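Local structure of uncharacterized protein (Wolinella succinogenes, 3JYG) at residues R80-L94 and L128-T140. The protein is of unknown function but belongs to the 6-pyruvoyl tetrahydropterin synthase family and carries a zinc ion held by three histidines. Sequence-based numbering, arbitrary orientation.
Sequences RFIIDIDDPLFPTLL and LYESFVVVRFVPT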
loop_
_atom_site.group_PDB
_atom_site.type_symbol
_atom_site.label_atom_id
_atom_site.label_comp_id
_atom_site.label_asym_id
_atom_site.label_seq_id
_atom_site.Cartn_x
_atom_site.Cartn_y
_atom_site.Cartn_z
ATOM N N ARG A 80 -25.848 3.246 -1.043
ATOM C CA ARG A 80 -26.545 4.490 -1.414
ATOM C C ARG A 80 -26.091 4.966 -2.791
ATOM O O ARG A 80 -25.082 4.493 -3.312
ATOM C CB ARG A 80 -26.229 5.597 -0.418
ATOM C CG ARG A 80 -26.461 5.258 1.034
ATOM C CD ARG A 80 -27.933 5.200 1.401
ATOM N NE ARG A 80 -27.997 4.849 2.833
ATOM C CZ ARG A 80 -29.109 4.692 3.527
ATOM N NH1 ARG A 80 -30.290 4.930 2.970
ATOM N NH2 ARG A 80 -29.026 4.366 4.821
ATOM N N PHE A 81 -26.826 5.903 -3.376
ATOM C CA PHE A 81 -26.362 6.575 -4.577
ATOM C C PHE A 81 -25.920 8.040 -4.221
ATOM O O PHE A 81 -26.736 8.864 -3.744
ATOM C CB PHE A 81 -27.461 6.571 -5.634
ATOM C CG PHE A 81 -27.025 7.148 -6.984
ATOM C CD1 PHE A 81 -26.893 8.533 -7.153
ATOM C CD2 PHE A 81 -26.837 6.306 -8.076
ATOM C CE1 PHE A 81 -26.494 9.102 -8.387
ATOM C CE2 PHE A 81 -26.458 6.833 -9.337
ATOM C CZ PHE A 81 -26.275 8.267 -9.481
ATOM N N ILE A 82 -24.666 8.357 -4.487
ATOM C CA ILE A 82 -24.125 9.688 -4.099
ATOM C C ILE A 82 -24.258 10.639 -5.289
ATOM O O ILE A 82 -23.794 10.366 -6.391
ATOM C CB ILE A 82 -22.626 9.651 -3.664
ATOM C CG1 ILE A 82 -22.384 8.578 -2.575
ATOM C CG2 ILE A 82 -22.158 11.069 -3.213
ATOM C CD1 ILE A 82 -20.885 8.413 -2.179
ATOM N N ILE A 83 -24.941 11.753 -5.070
ATOM C CA ILE A 83 -25.234 12.658 -6.180
ATOM C C ILE A 83 -24.869 14.105 -5.820
ATOM O O ILE A 83 -25.164 14.585 -4.725
ATOM C CB ILE A 83 -26.677 12.542 -6.624
ATOM C CG1 ILE A 83 -26.902 13.259 -7.971
ATOM C CG2 ILE A 83 -27.610 13.070 -5.490
ATOM C CD1 ILE A 83 -28.350 13.056 -8.607
ATOM N N ASP A 84 -24.190 14.778 -6.757
ATOM C CA ASP A 84 -23.910 16.195 -6.621
ATOM C C ASP A 84 -25.254 16.957 -6.652
ATOM O O ASP A 84 -26.087 16.737 -7.532
ATOM C CB ASP A 84 -22.915 16.610 -7.744
ATOM C CG ASP A 84 -22.445 18.080 -7.662
ATOM O OD1 ASP A 84 -22.955 18.891 -6.883
ATOM O OD2 ASP A 84 -21.525 18.433 -8.427
ATOM N N ILE A 85 -25.492 17.799 -5.635
ATOM C CA ILE A 85 -26.579 18.794 -5.708
ATOM C C ILE A 85 -26.633 19.504 -7.081
ATOM O O ILE A 85 -27.706 19.829 -7.554
ATOM C CB ILE A 85 -26.521 19.835 -4.526
ATOM C CG1 ILE A 85 -27.777 20.708 -4.419
ATOM C CG2 ILE A 85 -25.213 20.697 -4.525
ATOM C CD1 ILE A 85 -29.057 19.920 -4.027
ATOM N N ASP A 86 -25.496 19.760 -7.699
ATOM C CA ASP A 86 -25.513 20.486 -8.957
ATOM C C ASP A 86 -25.381 19.644 -10.175
ATOM O O ASP A 86 -25.084 20.152 -11.220
ATOM C CB ASP A 86 -24.422 21.543 -8.979
ATOM C CG ASP A 86 -24.845 22.822 -8.255
ATOM O OD1 ASP A 86 -26.068 23.020 -8.030
ATOM O OD2 ASP A 86 -23.959 23.612 -7.902
ATOM N N ASP A 87 -25.522 18.337 -10.029
ATOM C CA ASP A 87 -25.626 17.463 -11.187
ATOM C C ASP A 87 -26.825 17.932 -12.008
ATOM O O ASP A 87 -27.903 18.113 -11.466
ATOM C CB ASP A 87 -25.800 16.001 -10.697
ATOM C CG ASP A 87 -25.744 14.979 -11.830
ATOM O OD1 ASP A 87 -26.238 15.275 -12.955
ATOM O OD2 ASP A 87 -25.202 13.874 -11.588
ATOM N N PRO A 88 -26.656 18.107 -13.334
ATOM C CA PRO A 88 -27.762 18.547 -14.207
ATOM C C PRO A 88 -28.941 17.573 -14.211
ATOM O O PRO A 88 -30.070 17.955 -14.575
ATOM C CB PRO A 88 -27.134 18.525 -15.597
ATOM C CG PRO A 88 -25.677 18.662 -15.350
ATOM C CD PRO A 88 -25.378 17.993 -14.070
ATOM N N LEU A 89 -28.679 16.317 -13.864
ATOM C CA LEU A 89 -29.752 15.346 -13.745
ATOM C C LEU A 89 -30.463 15.370 -12.405
ATOM O O LEU A 89 -31.436 14.621 -12.219
ATOM C CB LEU A 89 -29.209 13.921 -13.958
ATOM C CG LEU A 89 -28.925 13.432 -15.359
ATOM C CD1 LEU A 89 -28.414 11.969 -15.274
ATOM C CD2 LEU A 89 -30.167 13.549 -16.275
ATOM N N PHE A 90 -29.985 16.187 -11.449
ATOM C CA PHE A 90 -30.681 16.269 -10.145
ATOM C C PHE A 90 -32.232 16.334 -10.314
ATOM O O PHE A 90 -32.937 15.474 -9.769
ATOM C CB PHE A 90 -30.144 17.421 -9.238
ATOM C CG PHE A 90 -30.515 17.273 -7.824
ATOM C CD1 PHE A 90 -29.665 16.628 -6.934
ATOM C CD2 PHE A 90 -31.773 17.697 -7.370
ATOM C CE1 PHE A 90 -30.063 16.450 -5.602
ATOM C CE2 PHE A 90 -32.154 17.544 -6.054
ATOM C CZ PHE A 90 -31.298 16.923 -5.166
ATOM N N PRO A 91 -32.766 17.314 -11.081
ATOM C CA PRO A 91 -34.222 17.438 -11.260
ATOM C C PRO A 91 -34.900 16.218 -11.929
ATOM O O PRO A 91 -36.068 15.949 -11.678
ATOM C CB PRO A 91 -34.369 18.681 -12.189
ATOM C CG PRO A 91 -33.130 19.493 -11.912
ATOM C CD PRO A 91 -32.046 18.478 -11.647
ATOM N N THR A 92 -34.162 15.520 -12.784
ATOM C CA THR A 92 -34.649 14.335 -13.486
ATOM C C THR A 92 -34.720 13.082 -12.599
ATOM O O THR A 92 -35.681 12.342 -12.662
ATOM C CB THR A 92 -33.765 14.058 -14.693
ATOM O OG1 THR A 92 -33.890 15.178 -15.565
ATOM C CG2 THR A 92 -34.206 12.781 -15.456
ATOM N N LEU A 93 -33.703 12.884 -11.756
ATOM C CA LEU A 93 -33.609 11.727 -10.876
ATOM C C LEU A 93 -34.292 11.929 -9.567
ATOM O O LEU A 93 -34.730 10.958 -8.986
ATOM C CB LEU A 93 -32.145 11.327 -10.633
ATOM C CG LEU A 93 -31.331 10.864 -11.844
ATOM C CD1 LEU A 93 -29.825 10.834 -11.475
ATOM C CD2 LEU A 93 -31.789 9.533 -12.323
ATOM N N LEU A 94 -34.388 13.177 -9.103
ATOM C CA LEU A 94 -35.199 13.526 -7.913
ATOM C C LEU A 94 -36.313 14.564 -8.205
ATOM O O LEU A 94 -36.298 15.663 -7.639
ATOM C CB LEU A 94 -34.298 14.027 -6.757
ATOM C CG LEU A 94 -33.288 13.046 -6.141
ATOM C CD1 LEU A 94 -31.978 13.136 -6.973
ATOM C CD2 LEU A 94 -33.037 13.345 -4.637
ATOM N N LEU A 128 -36.595 4.713 -3.646
ATOM C CA LEU A 128 -35.778 5.527 -4.521
ATOM C C LEU A 128 -35.193 6.683 -3.717
ATOM O O LEU A 128 -33.955 6.900 -3.731
ATOM C CB LEU A 128 -36.625 6.036 -5.701
ATOM C CG LEU A 128 -36.080 7.208 -6.496
ATOM C CD1 LEU A 128 -34.719 6.869 -7.088
ATOM C CD2 LEU A 128 -37.057 7.566 -7.637
ATOM N N TYR A 129 -36.054 7.440 -3.022
ATOM C CA TYR A 129 -35.549 8.605 -2.232
ATOM C C TYR A 129 -34.697 8.265 -0.995
ATOM O O TYR A 129 -33.796 9.069 -0.620
ATOM C CB TYR A 129 -36.666 9.613 -1.914
ATOM C CG TYR A 129 -37.152 10.316 -3.170
ATOM C CD1 TYR A 129 -36.333 11.240 -3.841
ATOM C CD2 TYR A 129 -38.410 10.043 -3.718
ATOM C CE1 TYR A 129 -36.758 11.883 -4.992
ATOM C CE2 TYR A 129 -38.844 10.689 -4.900
ATOM C CZ TYR A 129 -38.013 11.624 -5.514
ATOM O OH TYR A 129 -38.388 12.271 -6.676
ATOM N N GLU A 130 -34.933 7.097 -0.378
ATOM C CA GLU A 130 -34.023 6.598 0.659
ATOM C C GLU A 130 -32.603 6.353 0.133
ATOM O O GLU A 130 -31.653 6.415 0.916
ATOM C CB GLU A 130 -34.543 5.351 1.396
ATOM C CG GLU A 130 -35.865 5.617 2.141
ATOM C CD GLU A 130 -35.722 5.855 3.655
ATOM O OE1 GLU A 130 -34.713 6.438 4.126
ATOM O OE2 GLU A 130 -36.652 5.440 4.393
ATOM N N SER A 131 -32.455 6.102 -1.172
ATOM C CA SER A 131 -31.104 5.833 -1.744
ATOM C C SER A 131 -30.143 7.021 -1.730
ATOM O O SER A 131 -28.950 6.851 -1.624
ATOM C CB SER A 131 -31.196 5.379 -3.185
ATOM O OG SER A 131 -32.205 4.430 -3.368
ATOM N N PHE A 132 -30.644 8.242 -1.854
ATOM C CA PHE A 132 -29.743 9.349 -2.215
ATOM C C PHE A 132 -29.008 10.004 -1.064
ATOM O O PHE A 132 -29.610 10.279 -0.015
ATOM C CB PHE A 132 -30.513 10.431 -2.966
ATOM C CG PHE A 132 -30.922 10.019 -4.328
ATOM C CD1 PHE A 132 -29.965 9.846 -5.338
ATOM C CD2 PHE A 132 -32.287 9.772 -4.624
ATOM C CE1 PHE A 132 -30.349 9.447 -6.606
ATOM C CE2 PHE A 132 -32.655 9.386 -5.912
ATOM C CZ PHE A 132 -31.713 9.242 -6.887
ATOM N N VAL A 133 -27.698 10.223 -1.275
ATOM C CA VAL A 133 -26.896 11.012 -0.362
ATOM C C VAL A 133 -26.486 12.204 -1.200
ATOM O O VAL A 133 -25.818 12.039 -2.223
ATOM C CB VAL A 133 -25.643 10.239 0.089
ATOM C CG1 VAL A 133 -24.646 11.165 0.765
ATOM C CG2 VAL A 133 -26.061 9.116 1.084
ATOM N N VAL A 134 -26.936 13.388 -0.791
ATOM C CA VAL A 134 -26.717 14.560 -1.619
ATOM C C VAL A 134 -25.524 15.333 -1.090
ATOM O O VAL A 134 -25.458 15.603 0.109
ATOM C CB VAL A 134 -27.985 15.451 -1.730
ATOM C CG1 VAL A 134 -27.718 16.676 -2.650
ATOM C CG2 VAL A 134 -29.185 14.621 -2.253
ATOM N N VAL A 135 -24.584 15.685 -1.977
ATOM C CA VAL A 135 -23.334 16.338 -1.525
ATOM C C VAL A 135 -23.046 17.574 -2.379
ATOM O O VAL A 135 -23.521 17.663 -3.490
ATOM C CB VAL A 135 -22.076 15.371 -1.551
ATOM C CG1 VAL A 135 -22.142 14.258 -0.402
ATOM C CG2 VAL A 135 -21.806 14.796 -2.985
ATOM N N ARG A 136 -22.207 18.480 -1.896
ATOM C CA ARG A 136 -21.922 19.715 -2.652
ATOM C C ARG A 136 -20.616 19.644 -3.431
ATOM O O ARG A 136 -19.756 20.516 -3.239
ATOM C CB ARG A 136 -21.839 20.919 -1.674
ATOM C CG ARG A 136 -23.149 21.266 -0.937
ATOM C CD ARG A 136 -22.918 22.493 0.056
ATOM N NE ARG A 136 -22.497 23.664 -0.694
ATOM C CZ ARG A 136 -21.743 24.688 -0.252
ATOM N NH1 ARG A 136 -21.262 24.743 0.988
ATOM N NH2 ARG A 136 -21.464 25.650 -1.113
ATOM N N PHE A 137 -20.438 18.603 -4.259
ATOM C CA PHE A 137 -19.226 18.402 -5.025
ATOM C C PHE A 137 -19.491 17.273 -5.981
ATOM O O PHE A 137 -20.365 16.421 -5.723
ATOM C CB PHE A 137 -17.980 18.044 -4.165
ATOM C CG PHE A 137 -18.176 16.893 -3.185
ATOM C CD1 PHE A 137 -18.341 17.158 -1.807
ATOM C CD2 PHE A 137 -18.128 15.562 -3.598
ATOM C CE1 PHE A 137 -18.523 16.098 -0.870
ATOM C CE2 PHE A 137 -18.282 14.496 -2.677
ATOM C CZ PHE A 137 -18.479 14.755 -1.314
ATOM N N VAL A 138 -18.725 17.240 -7.065
ATOM C CA VAL A 138 -18.827 16.120 -8.024
ATOM C C VAL A 138 -18.165 14.944 -7.334
ATOM O O VAL A 138 -17.010 15.040 -6.890
ATOM C CB VAL A 138 -18.173 16.461 -9.375
ATOM C CG1 VAL A 138 -16.614 16.717 -9.219
ATOM C CG2 VAL A 138 -18.413 15.362 -10.397
ATOM N N PRO A 139 -18.902 13.826 -7.193
ATOM C CA PRO A 139 -18.368 12.754 -6.291
ATOM C C PRO A 139 -17.295 11.863 -6.952
ATOM O O PRO A 139 -17.499 10.638 -7.091
ATOM C CB PRO A 139 -19.621 11.939 -5.913
ATOM C CG PRO A 139 -20.581 12.153 -7.140
ATOM C CD PRO A 139 -20.283 13.571 -7.666
ATOM N N THR A 140 -16.177 12.483 -7.337
ATOM C CA THR A 140 -14.981 11.774 -7.792
ATOM C C THR A 140 -14.303 11.133 -6.585
ATOM O O THR A 140 -14.569 11.536 -5.453
ATOM C CB THR A 140 -13.963 12.755 -8.382
ATOM O OG1 THR A 140 -13.696 13.805 -7.440
ATOM C CG2 THR A 140 -14.511 13.413 -9.654
HETATM O O HOH W 1 -32.593 4.390 4.498
#
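F132 holds its CG anti to the carbonyl carbon (chi1 -70°) while F81 swings its own anti to the backbone N (chi1 -175°), and these two torsions bring the two side chains alongside each other on one face of a parallel strand pair. The rings meet obliquely: F81 CD1 comes to 3.6 Å from F132 CE1, at the edge of the F132 ring, with the ring planes 75° apart. One face of F132 is taken by L94, whose CD1 sits 3.8 Å from the ring centroid, almost on the normal: a CH-pi contact. That same methyl also lies over the centre of the F90 ring, whose opposite face receives I85 CD1. V134 extends this apolar layer, its CG1 3.8 Å from F90 CE1; helix 90-93 and L94 just after it pack on F132 and V134, on the face that also carries F81 and I83.

Beneath the side chains, the backbones illustrate regular parallel pairing. F81 N donates to S131 O and F81 O accepts from V133 N; I83 N and O do the same with V133 O and V135 N, and I85 N completes the series on V135 O at 2.9 Å. On the reverse face, I82 CG2 meets V135 CG2 and, at 3.8 Å, P139 CB. D84 OD1 accepts from D86 N (2.8 Å) in an Asx turn where the strand ends, while OD2 accepts a hydrogen bond from W20 NE1.

At the other end R80 NH1 donates a bent hydrogen bond to E130 O at 2.9 Å; the oxygen lies slightly out of the guanidinium plane and the donor above the carbonyl plane. A water links NH1 to E130 OE1, which also pairs with R112. The P139 side chain lies about 8 Å from the zinc ion. Within the mixed sheet of this 6-pyruvoyl tetrahydropterin synthase family protein, 3-17 and 110-113 flank the pair, helix 123-131 leads into 132-135, and helix 141-155 follows T140.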